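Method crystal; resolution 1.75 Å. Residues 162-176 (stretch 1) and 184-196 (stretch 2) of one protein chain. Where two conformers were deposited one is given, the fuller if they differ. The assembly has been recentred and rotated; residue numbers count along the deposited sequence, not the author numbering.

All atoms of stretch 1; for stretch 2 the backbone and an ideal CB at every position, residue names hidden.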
ATOM      1  N   PRO A 162      -6.303  -5.556  -1.595  1.00 20.10           N
ATOM      2  CA  PRO A 162      -6.448  -6.731  -2.469  1.00 19.35           C
ATOM      3  C   PRO A 162      -5.961  -6.423  -3.890  1.00 18.91           C
ATOM      4  O   PRO A 162      -5.833  -5.263  -4.253  1.00 19.60           O
ATOM      5  CB  PRO A 162      -7.964  -6.976  -2.463  1.00 19.48           C
ATOM      6  CG  PRO A 162      -8.542  -5.639  -2.287  1.00 20.55           C
ATOM      7  CD  PRO A 162      -7.611  -4.921  -1.328  1.00 20.14           C
ATOM      8  N   SER A 163      -5.631  -7.459  -4.650  1.00 18.53           N
ATOM      9  CA  SER A 163      -5.285  -7.350  -6.054  1.00 17.37           C
ATOM     10  C   SER A 163      -6.541  -7.764  -6.824  1.00 17.08           C
ATOM     11  O   SER A 163      -7.330  -8.583  -6.338  1.00 16.17           O
ATOM     12  CB  SER A 163      -4.146  -8.305  -6.391  1.00 18.08           C
ATOM     13  OG  SER A 163      -2.902  -7.859  -5.834  1.00 19.14           O
ATOM     14  N   VAL A 164      -6.717  -7.184  -8.007  1.00 16.07           N
ATOM     15  CA  VAL A 164      -7.971  -7.326  -8.754  1.00 16.03           C
ATOM     16  C   VAL A 164      -7.672  -7.446 -10.251  1.00 14.81           C
ATOM     17  O   VAL A 164      -6.861  -6.709 -10.782  1.00 14.79           O
ATOM     18  CB  VAL A 164      -8.911  -6.104  -8.500  1.00 16.44           C
ATOM     19  CG1 VAL A 164     -10.123  -6.122  -9.430  1.00 16.74           C
ATOM     20  CG2 VAL A 164      -9.374  -6.037  -7.039  1.00 17.37           C
ATOM     21  N   GLN A 165      -8.338  -8.378 -10.928  1.00 13.77           N
ATOM     22  CA  GLN A 165      -8.374  -8.360 -12.388  1.00 13.44           C
ATOM     23  C   GLN A 165      -9.830  -8.517 -12.793  1.00 12.93           C
ATOM     24  O   GLN A 165     -10.627  -9.116 -12.069  1.00 11.24           O
ATOM     25  CB  GLN A 165      -7.531  -9.465 -13.004  1.00 13.35           C
ATOM     26  CG  GLN A 165      -6.024  -9.373 -12.686  1.00 13.52           C
ATOM     27  CD  GLN A 165      -5.250 -10.448 -13.364  1.00 15.03           C
ATOM     28  OE1 GLN A 165      -5.069 -10.426 -14.590  1.00 17.21           O
ATOM     29  NE2 GLN A 165      -4.800 -11.426 -12.589  1.00 13.39           N
ATOM     30  N   VAL A 166     -10.163  -7.977 -13.953  1.00 12.03           N
ATOM     31  CA  VAL A 166     -11.554  -7.947 -14.362  1.00 12.07           C
ATOM     32  C   VAL A 166     -11.679  -8.411 -15.810  1.00 11.74           C
ATOM     33  O   VAL A 166     -10.695  -8.416 -16.584  1.00 10.81           O
ATOM     34  CB  VAL A 166     -12.161  -6.529 -14.225  1.00 12.17           C
ATOM     35  CG1 VAL A 166     -12.039  -5.987 -12.788  1.00 13.11           C
ATOM     36  CG2 VAL A 166     -11.519  -5.587 -15.243  1.00 11.97           C
ATOM     37  N   GLY A 167     -12.895  -8.771 -16.199  1.00 10.83           N
ATOM     38  CA  GLY A 167     -13.102  -9.144 -17.597  1.00  9.78           C
ATOM     39  C   GLY A 167     -14.575  -9.447 -17.820  1.00  9.39           C
ATOM     40  O   GLY A 167     -15.410  -9.242 -16.947  1.00  9.72           O
ATOM     41  N   GLU A 168     -14.875  -9.921 -19.012  1.00  9.96           N
ATOM     42  CA  GLU A 168     -16.244 -10.297 -19.330  1.00 10.35           C
ATOM     43  C   GLU A 168     -16.233 -11.632 -20.048  1.00  9.93           C
ATOM     44  O   GLU A 168     -15.240 -12.017 -20.669  1.00  9.12           O
ATOM     45  CB  GLU A 168     -16.940  -9.233 -20.162  1.00 11.42           C
ATOM     46  CG  GLU A 168     -16.435  -9.016 -21.575  1.00 16.12           C
ATOM     47  CD  GLU A 168     -17.499  -8.295 -22.425  1.00 21.87           C
ATOM     48  OE1 GLU A 168     -17.753  -7.109 -22.196  1.00 21.66           O
ATOM     49  OE2 GLU A 168     -18.094  -8.937 -23.318  1.00 28.83           O
ATOM     50  N   VAL A 169     -17.347 -12.329 -19.969  1.00  9.12           N
ATOM     51  CA  VAL A 169     -17.446 -13.628 -20.597  1.00  9.34           C
ATOM     52  C   VAL A 169     -18.908 -13.846 -21.014  1.00  8.36           C
ATOM     53  O   VAL A 169     -19.809 -13.505 -20.269  1.00  7.85           O
ATOM     54  CB  VAL A 169     -16.908 -14.757 -19.652  1.00 10.26           C
ATOM     55  CG1 VAL A 169     -17.558 -14.706 -18.277  1.00 13.04           C
ATOM     56  CG2 VAL A 169     -17.022 -16.143 -20.291  1.00 11.82           C
ATOM     57  N   SER A 170     -19.110 -14.427 -22.187  1.00  8.15           N
ATOM     58  CA  SER A 170     -20.459 -14.701 -22.705  1.00  7.95           C
ATOM     59  C   SER A 170     -20.528 -16.128 -23.192  1.00  8.11           C
ATOM     60  O   SER A 170     -19.501 -16.785 -23.393  1.00  7.83           O
ATOM     61  CB  SER A 170     -20.765 -13.786 -23.905  1.00  9.14           C
ATOM     62  OG  SER A 170     -20.674 -12.401 -23.579  1.00 10.95           O
ATOM     63  N   ILE A 171     -21.748 -16.621 -23.393  1.00  7.68           N
ATOM     64  CA  ILE A 171     -21.895 -17.928 -24.030  1.00  7.11           C
ATOM     65  C   ILE A 171     -21.338 -17.838 -25.450  1.00  8.31           C
ATOM     66  O   ILE A 171     -20.482 -18.647 -25.839  1.00  8.21           O
ATOM     67  CB  ILE A 171     -23.370 -18.371 -24.060  1.00  6.64           C
ATOM     68  CG1 ILE A 171     -23.917 -18.464 -22.626  1.00  5.56           C
ATOM     69  CG2 ILE A 171     -23.494 -19.743 -24.779  1.00  7.00           C
ATOM     70  CD1 ILE A 171     -25.411 -18.784 -22.522  1.00  6.76           C
ATOM     71  N   GLY A 172     -21.819 -16.855 -26.216  1.00  8.26           N
ATOM     72  CA  GLY A 172     -21.217 -16.538 -27.503  1.00  9.74           C
ATOM     73  C   GLY A 172     -21.666 -17.433 -28.630  1.00  9.27           C
ATOM     74  O   GLY A 172     -21.205 -17.280 -29.773  1.00 10.59           O
ATOM     75  N   ASP A 173     -22.579 -18.351 -28.321  1.00  8.36           N
ATOM     76  CA  ASP A 173     -23.206 -19.204 -29.325  1.00  8.17           C
ATOM     77  C   ASP A 173     -24.527 -19.762 -28.782  1.00  8.08           C
ATOM     78  O   ASP A 173     -24.985 -19.352 -27.712  1.00  7.23           O
ATOM     79  CB  ASP A 173     -22.260 -20.332 -29.776  1.00  8.49           C
ATOM     80  CG  ASP A 173     -22.020 -21.392 -28.710  1.00 10.85           C
ATOM     81  OD1 ASP A 173     -22.709 -21.421 -27.664  1.00  8.71           O
ATOM     82  OD2 ASP A 173     -21.129 -22.255 -28.940  1.00 14.37           O
ATOM     83  N   ARG A 174     -25.117 -20.704 -29.524  1.00  7.52           N
ATOM     84  CA  ARG A 174     -26.476 -21.176 -29.216  1.00  9.10           C
ATOM     85  C   ARG A 174     -26.488 -22.463 -28.388  1.00  8.78           C
ATOM     86  O   ARG A 174     -27.479 -23.225 -28.414  1.00  8.24           O
ATOM     87  CB  ARG A 174     -27.274 -21.372 -30.505  1.00  9.60           C
ATOM     88  CG  ARG A 174     -27.197 -20.199 -31.449  1.00 13.09           C
ATOM     89  CD  ARG A 174     -27.880 -18.954 -30.896  1.00 12.16           C
ATOM     90  NE  ARG A 174     -27.086 -18.183 -29.917  1.00 12.00           N
ATOM     91  CZ  ARG A 174     -26.149 -17.283 -30.207  1.00 13.86           C
ATOM     92  NH1 ARG A 174     -25.822 -17.033 -31.485  1.00 14.98           N
ATOM     93  NH2 ARG A 174     -25.535 -16.622 -29.220  1.00 11.49           N
ATOM     94  N   SER A 175     -25.408 -22.678 -27.644  1.00  8.20           N
ATOM     95  CA  SER A 175     -25.222 -23.875 -26.834  1.00  9.49           C
ATOM     96  C   SER A 175     -26.385 -24.169 -25.886  1.00  9.30           C
ATOM     97  O   SER A 175     -26.685 -25.348 -25.625  1.00 10.12           O
ATOM     98  CB  SER A 175     -23.940 -23.755 -26.004  1.00  9.95           C
ATOM     99  OG  SER A 175     -22.840 -23.951 -26.827  1.00 15.48           O
ATOM    100  N   LEU A 176     -26.998 -23.116 -25.335  1.00  7.87           N
ATOM    101  CA  LEU A 176     -28.110 -23.267 -24.404  1.00  7.04           C
ATOM    102  C   LEU A 176     -29.457 -22.877 -25.000  1.00  6.50           C
ATOM    103  O   LEU A 176     -30.464 -22.771 -24.277  1.00  7.05           O
ATOM    104  CB  LEU A 176     -27.849 -22.453 -23.124  1.00  7.09           C
ATOM    105  CG  LEU A 176     -26.671 -22.912 -22.252  1.00  6.74           C
ATOM    106  CD1 LEU A 176     -26.704 -22.067 -20.969  1.00  8.92           C
ATOM    107  CD2 LEU A 176     -26.723 -24.432 -21.907  1.00  9.59           C
ATOM    108  N   UNK A 184     -25.996 -27.085 -19.253  1.00  8.98           N
ATOM    109  CA  UNK A 184     -24.918 -26.183 -18.823  1.00 10.60           C
ATOM    110  C   UNK A 184     -23.834 -26.134 -19.872  1.00 11.49           C
ATOM    111  O   UNK A 184     -23.650 -27.086 -20.644  1.00 13.07           O
ATOM    112  CB  UNK A 184     -24.332 -26.625 -17.481  1.00 10.60           C
ATOM    113  N   UNK A 185     -23.141 -25.015 -19.941  1.00 11.41           N
ATOM    114  CA  UNK A 185     -21.938 -24.931 -20.770  1.00 12.01           C
ATOM    115  C   UNK A 185     -20.890 -24.170 -19.987  1.00 12.58           C
ATOM    116  O   UNK A 185     -21.221 -23.310 -19.168  1.00 12.37           O
ATOM    117  CB  UNK A 185     -22.220 -24.256 -22.114  1.00 12.01           C
ATOM    118  N   UNK A 186     -19.637 -24.503 -20.234  1.00 11.34           N
ATOM    119  CA  UNK A 186     -18.559 -23.901 -19.490  1.00 11.79           C
ATOM    120  C   UNK A 186     -17.784 -23.051 -20.477  1.00 11.68           C
ATOM    121  O   UNK A 186     -17.464 -23.521 -21.578  1.00 10.76           O
ATOM    122  CB  UNK A 186     -17.673 -24.949 -18.813  1.00 11.79           C
ATOM    123  N   UNK A 187     -17.488 -21.820 -20.084  1.00 10.60           N
ATOM    124  CA  UNK A 187     -16.529 -21.005 -20.813  1.00 11.14           C
ATOM    125  C   UNK A 187     -15.322 -20.828 -19.926  1.00 12.53           C
ATOM    126  O   UNK A 187     -15.440 -20.326 -18.809  1.00 11.61           O
ATOM    127  CB  UNK A 187     -17.122 -19.656 -21.224  1.00 11.14           C
ATOM    128  N   UNK A 188     -14.150 -21.234 -20.424  1.00 13.26           N
ATOM    129  CA  UNK A 188     -12.960 -21.051 -19.620  0.50 13.77           C
ATOM    130  C   UNK A 188     -12.373 -19.685 -19.840  1.00 14.24           C
ATOM    131  O   UNK A 188     -12.225 -19.215 -20.972  1.00 15.94           O
ATOM    132  CB  UNK A 188     -11.922 -22.130 -19.934  0.50 13.77           C
ATOM    133  N   UNK A 189     -12.098 -19.014 -18.729  1.00 14.34           N
ATOM    134  CA  UNK A 189     -11.578 -17.666 -18.714  1.00 14.18           C
ATOM    135  C   UNK A 189     -10.134 -17.722 -18.218  1.00 14.46           C
ATOM    136  O   UNK A 189      -9.845 -18.324 -17.198  1.00 13.14           O
ATOM    137  CB  UNK A 189     -12.437 -16.750 -17.839  1.00 14.18           C
ATOM    138  N   UNK A 190      -9.234 -17.111 -18.967  1.00 15.67           N
ATOM    139  CA  UNK A 190      -7.843 -17.000 -18.528  1.00 18.21           C
ATOM    140  C   UNK A 190      -7.639 -15.565 -18.061  1.00 17.24           C
ATOM    141  O   UNK A 190      -8.010 -14.627 -18.771  1.00 18.19           O
ATOM    142  CB  UNK A 190      -6.862 -17.373 -19.641  1.00 18.21           C
ATOM    143  N   UNK A 191      -7.083 -15.383 -16.860  1.00 16.86           N
ATOM    144  CA  UNK A 191      -6.829 -14.037 -16.338  1.00 16.38           C
ATOM    145  C   UNK A 191      -5.757 -13.389 -17.215  1.00 17.69           C
ATOM    146  O   UNK A 191      -4.865 -14.089 -17.688  1.00 18.18           O
ATOM    147  CB  UNK A 191      -6.394 -14.077 -14.872  1.00 16.38           C
ATOM    148  N   UNK A 192      -5.853 -12.070 -17.449  1.00 18.59           N
ATOM    149  CA  UNK A 192      -4.772 -11.429 -18.219  1.00 20.00           C
ATOM    150  C   UNK A 192      -3.378 -11.795 -17.683  1.00 20.84           C
ATOM    151  O   UNK A 192      -2.470 -12.076 -18.474  1.00 21.62           O
ATOM    152  CB  UNK A 192      -4.947  -9.909 -18.195  1.00 20.00           C
ATOM    153  N   UNK A 193      -3.226 -11.836 -16.359  1.00 20.55           N
ATOM    154  CA  UNK A 193      -1.957 -12.195 -15.708  1.00 20.76           C
ATOM    155  C   UNK A 193      -2.216 -13.253 -14.650  1.00 20.10           C
ATOM    156  O   UNK A 193      -3.256 -13.211 -13.984  1.00 20.14           O
ATOM    157  CB  UNK A 193      -1.288 -10.968 -15.085  1.00 20.76           C
ATOM    158  N   UNK A 194      -1.289 -14.195 -14.474  1.00 19.25           N
ATOM    159  CA  UNK A 194      -1.456 -15.225 -13.453  1.00 19.22           C
ATOM    160  C   UNK A 194      -1.295 -14.626 -12.054  1.00 19.26           C
ATOM    161  O   UNK A 194      -0.354 -13.859 -11.798  1.00 19.96           O
ATOM    162  CB  UNK A 194      -0.449 -16.357 -13.666  1.00 19.22           C
ATOM    163  N   UNK A 195      -2.236 -14.939 -11.168  1.00 17.75           N
ATOM    164  CA  UNK A 195      -2.170 -14.518  -9.775  1.00 17.71           C
ATOM    165  C   UNK A 195      -1.111 -15.341  -9.021  1.00 17.96           C
ATOM    166  O   UNK A 195      -0.779 -16.466  -9.415  1.00 17.69           O
ATOM    167  CB  UNK A 195      -3.540 -14.663  -9.109  1.00 17.71           C
ATOM    168  N   UNK A 196      -0.633 -14.796  -7.902  1.00 19.12           N
ATOM    169  CA  UNK A 196       0.277 -15.544  -7.021  1.00 19.90           C
ATOM    170  C   UNK A 196      -0.434 -16.604  -6.173  1.00 20.14           C
ATOM    171  O   UNK A 196       0.149 -17.645  -5.832  1.00 21.40           O
ATOM    172  CB  UNK A 196       1.012 -14.571  -6.097  1.00 19.90           C
TER

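The two segments run roughly antiparallel, their strand axes 155° apart and 8.2 Å away at closest approach, so that side chains rather than backbone bonds fill the gap.

At position 184 the CA-to-CB bond points away from stretch 1, and the extended backbone tolerates most residues, polar or beta-branched ones especially. The residue is Thr184; its nearest contact is through the backbone, N lying 3.8 Å from Leu176 CD2.

Position 185 points toward stretch 1, where its ideal CB lies 4.3 Å from Ser175 CB and 4.5 Å from Leu176 CD2, with Ile171 CG2 a little farther off. This largely apolar surface suits valine, isoleucine, leucine or methionine. Ile185 packs against it: CG2 lies 3.5 Å from Ser175 CB and 3.9 Å from Leu176 CD2, and CD1 lies 4.0 Å from Ile171 CG2.

Position 186 is out of reach and its extended backbone sets little constraint; it is Val186.

Position 187 points toward stretch 1 and offers a mixed environment. Its ideal CB is 3.6 Å from Val169 CG2, favouring an aliphatic stem, but farther out the carbonyl of Ile171 and the carboxylate of Asp173 call for a donor and a positive charge. Lysine or arginine would answer both, and glutamine the carbonyl alone. Arg187 turns its guanidinium edge to the loop. Its NE donates to Ile171 O at 2.8 Å, and its NH2 adds a weak bond to the same oxygen at 3.1 Å. That NH2 also forms a salt bridge with Asp173 OD1 at 3.2 Å. Asp173 OD1 is held in place by Ser175, accepting from its N at 3.0 Å and its OG at 2.7 Å. A water donates to Asp173 OD2 at 2.6 Å and accepts a weak bond from Arg187 NH2 at 3.1 Å.

Position 188 points away, leaving room for a polar residue; it is His188.

Position 189 points toward stretch 1, its ideal CB 5.2 Å from Val169 CB, a gap that a modest aliphatic group can close. Val189 does so, CG2 meeting Val169 CG2 at 3.7 Å.

Position 190, out of reach, could carry a long polar chain, and is Lys190.

Positions 191 to 193 curl around the amide of Gln165. At 191 CA-to-CB runs sideways and many residues would fit; the ring of Phe191 leads away, leaving CB 3.8 Å from Gln165 NE2. At 192 a phi of -49° permits proline, and Pro192 sets CD 3.2 Å from Gln165 OE1. At 193, sideways, many side chains would suit, since any residue but proline brings the N-H: Val193 N donates to Gln165 OE1 (2.9 Å) and Val193 O accepts from Gln165 NE2 (2.7 Å).

Position 194 points away and suits a polar residue, here Glu194. From 195, sideways, an aromatic or long aliphatic chain could reach Gln165; Phe195 places one ring face against it, CZ 3.3 Å from Gln165 NE2. Position 196, out of reach, is unconstrained by stretch 1; it is Leu196.

Stretch 2 184-196: TIVRHVKFPVEFL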
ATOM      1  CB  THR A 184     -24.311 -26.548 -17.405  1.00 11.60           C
ATOM      2  OG1 THR A 184     -23.611 -27.805 -17.466  1.00 14.25           O
ATOM      3  CG2 THR A 184     -25.359 -26.664 -16.351  1.00 11.40           C
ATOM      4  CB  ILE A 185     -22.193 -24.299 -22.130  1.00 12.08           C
ATOM      5  CG1 ILE A 185     -22.764 -22.877 -22.047  1.00 12.77           C
ATOM      6  CG2 ILE A 185     -23.077 -25.184 -22.967  1.00 14.41           C
ATOM      7  CD1 ILE A 185     -21.611 -21.803 -21.922  1.00 15.11           C
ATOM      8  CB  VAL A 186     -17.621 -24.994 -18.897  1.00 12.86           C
ATOM      9  CG1 VAL A 186     -16.274 -24.395 -18.509  1.00 15.82           C
ATOM     10  CG2 VAL A 186     -18.268 -25.647 -17.729  1.00 15.57           C
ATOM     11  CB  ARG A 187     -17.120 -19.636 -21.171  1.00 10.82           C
ATOM     12  CG  ARG A 187     -18.218 -19.703 -22.209  1.00 11.71           C
ATOM     13  CD  ARG A 187     -17.657 -20.184 -23.544  1.00 15.44           C
ATOM     14  NE  ARG A 187     -18.698 -20.409 -24.543  1.00 17.99           N
ATOM     15  CZ  ARG A 187     -19.251 -21.592 -24.820  1.00 21.82           C
ATOM     16  NH1 ARG A 187     -18.886 -22.692 -24.162  1.00 24.08           N
ATOM     17  NH2 ARG A 187     -20.173 -21.682 -25.773  1.00 22.88           N
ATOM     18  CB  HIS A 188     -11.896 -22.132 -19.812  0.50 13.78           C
ATOM     19  CG  HIS A 188     -10.737 -21.960 -18.884  0.50 13.34           C
ATOM     20  ND1 HIS A 188     -10.783 -22.341 -17.560  0.50 11.76           N
ATOM     21  CD2 HIS A 188      -9.526 -21.384 -19.069  0.50 11.92           C
ATOM     22  CE1 HIS A 188      -9.637 -22.037 -16.980  0.50 12.50           C
ATOM     23  NE2 HIS A 188      -8.859 -21.456 -17.874  0.50 11.27           N
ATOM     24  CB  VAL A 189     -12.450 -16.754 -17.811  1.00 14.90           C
ATOM     25  CG1 VAL A 189     -11.936 -15.318 -17.815  1.00 15.06           C
ATOM     26  CG2 VAL A 189     -13.937 -16.811 -18.268  1.00 15.08           C
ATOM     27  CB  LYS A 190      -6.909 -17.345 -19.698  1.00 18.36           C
ATOM     28  CG  LYS A 190      -5.431 -17.378 -19.324  1.00 21.87           C
ATOM     29  CD  LYS A 190      -4.553 -17.657 -20.555  1.00 22.67           C
ATOM     30  CE  LYS A 190      -3.362 -16.687 -20.610  1.00 29.22           C
ATOM     31  NZ  LYS A 190      -3.800 -15.236 -20.718  1.00 32.11           N
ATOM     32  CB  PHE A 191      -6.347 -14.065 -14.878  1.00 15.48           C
ATOM     33  CG  PHE A 191      -7.349 -14.651 -13.909  1.00 12.27           C
ATOM     34  CD1 PHE A 191      -8.681 -14.201 -13.892  1.00 10.93           C
ATOM     35  CD2 PHE A 191      -6.959 -15.630 -12.996  1.00 10.13           C
ATOM     36  CE1 PHE A 191      -9.609 -14.753 -12.986  1.00  9.72           C
ATOM     37  CE2 PHE A 191      -7.876 -16.188 -12.081  1.00  9.71           C
ATOM     38  CZ  PHE A 191      -9.215 -15.738 -12.084  1.00 11.21           C
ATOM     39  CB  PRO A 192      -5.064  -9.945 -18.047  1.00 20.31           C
ATOM     40  CG  PRO A 192      -6.589  -9.890 -17.926  1.00 20.30           C
ATOM     41  CD  PRO A 192      -6.909 -11.111 -17.075  1.00 18.80           C
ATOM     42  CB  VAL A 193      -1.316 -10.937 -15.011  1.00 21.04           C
ATOM     43  CG1 VAL A 193       0.002 -11.290 -14.302  1.00 21.06           C
ATOM     44  CG2 VAL A 193      -1.096  -9.832 -16.002  1.00 22.59           C
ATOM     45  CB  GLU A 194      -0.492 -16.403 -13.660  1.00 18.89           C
ATOM     46  CG  GLU A 194      -0.676 -17.517 -12.641  1.00 19.35           C
ATOM     47  CD  GLU A 194       0.218 -18.734 -12.867  1.00 20.35           C
ATOM     48  OE1 GLU A 194       1.040 -18.735 -13.806  1.00 20.15           O
ATOM     49  OE2 GLU A 194       0.063 -19.709 -12.112  1.00 20.98           O
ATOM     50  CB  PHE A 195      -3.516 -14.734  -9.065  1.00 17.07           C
ATOM     51  CG  PHE A 195      -4.586 -13.698  -9.381  1.00 15.89           C
ATOM     52  CD1 PHE A 195      -4.525 -12.418  -8.859  1.00 14.29           C
ATOM     53  CD2 PHE A 195      -5.703 -14.050 -10.129  1.00 16.67           C
ATOM     54  CE1 PHE A 195      -5.535 -11.475  -9.110  1.00 14.59           C
ATOM     55  CE2 PHE A 195      -6.722 -13.109 -10.391  1.00 14.74           C
ATOM     56  CZ  PHE A 195      -6.642 -11.833  -9.885  1.00 15.18           C
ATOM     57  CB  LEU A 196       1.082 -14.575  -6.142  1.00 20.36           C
ATOM     58  CG  LEU A 196       2.024 -13.655  -6.922  1.00 22.14           C
ATOM     59  CD1 LEU A 196       2.708 -12.655  -5.980  1.00 25.12           C
ATOM     60  CD2 LEU A 196       3.043 -14.491  -7.688  1.00 22.24           C
TER
HETATM   61  O   HOH W   1     -19.858 -24.155 -27.613  1.00 22.71           O
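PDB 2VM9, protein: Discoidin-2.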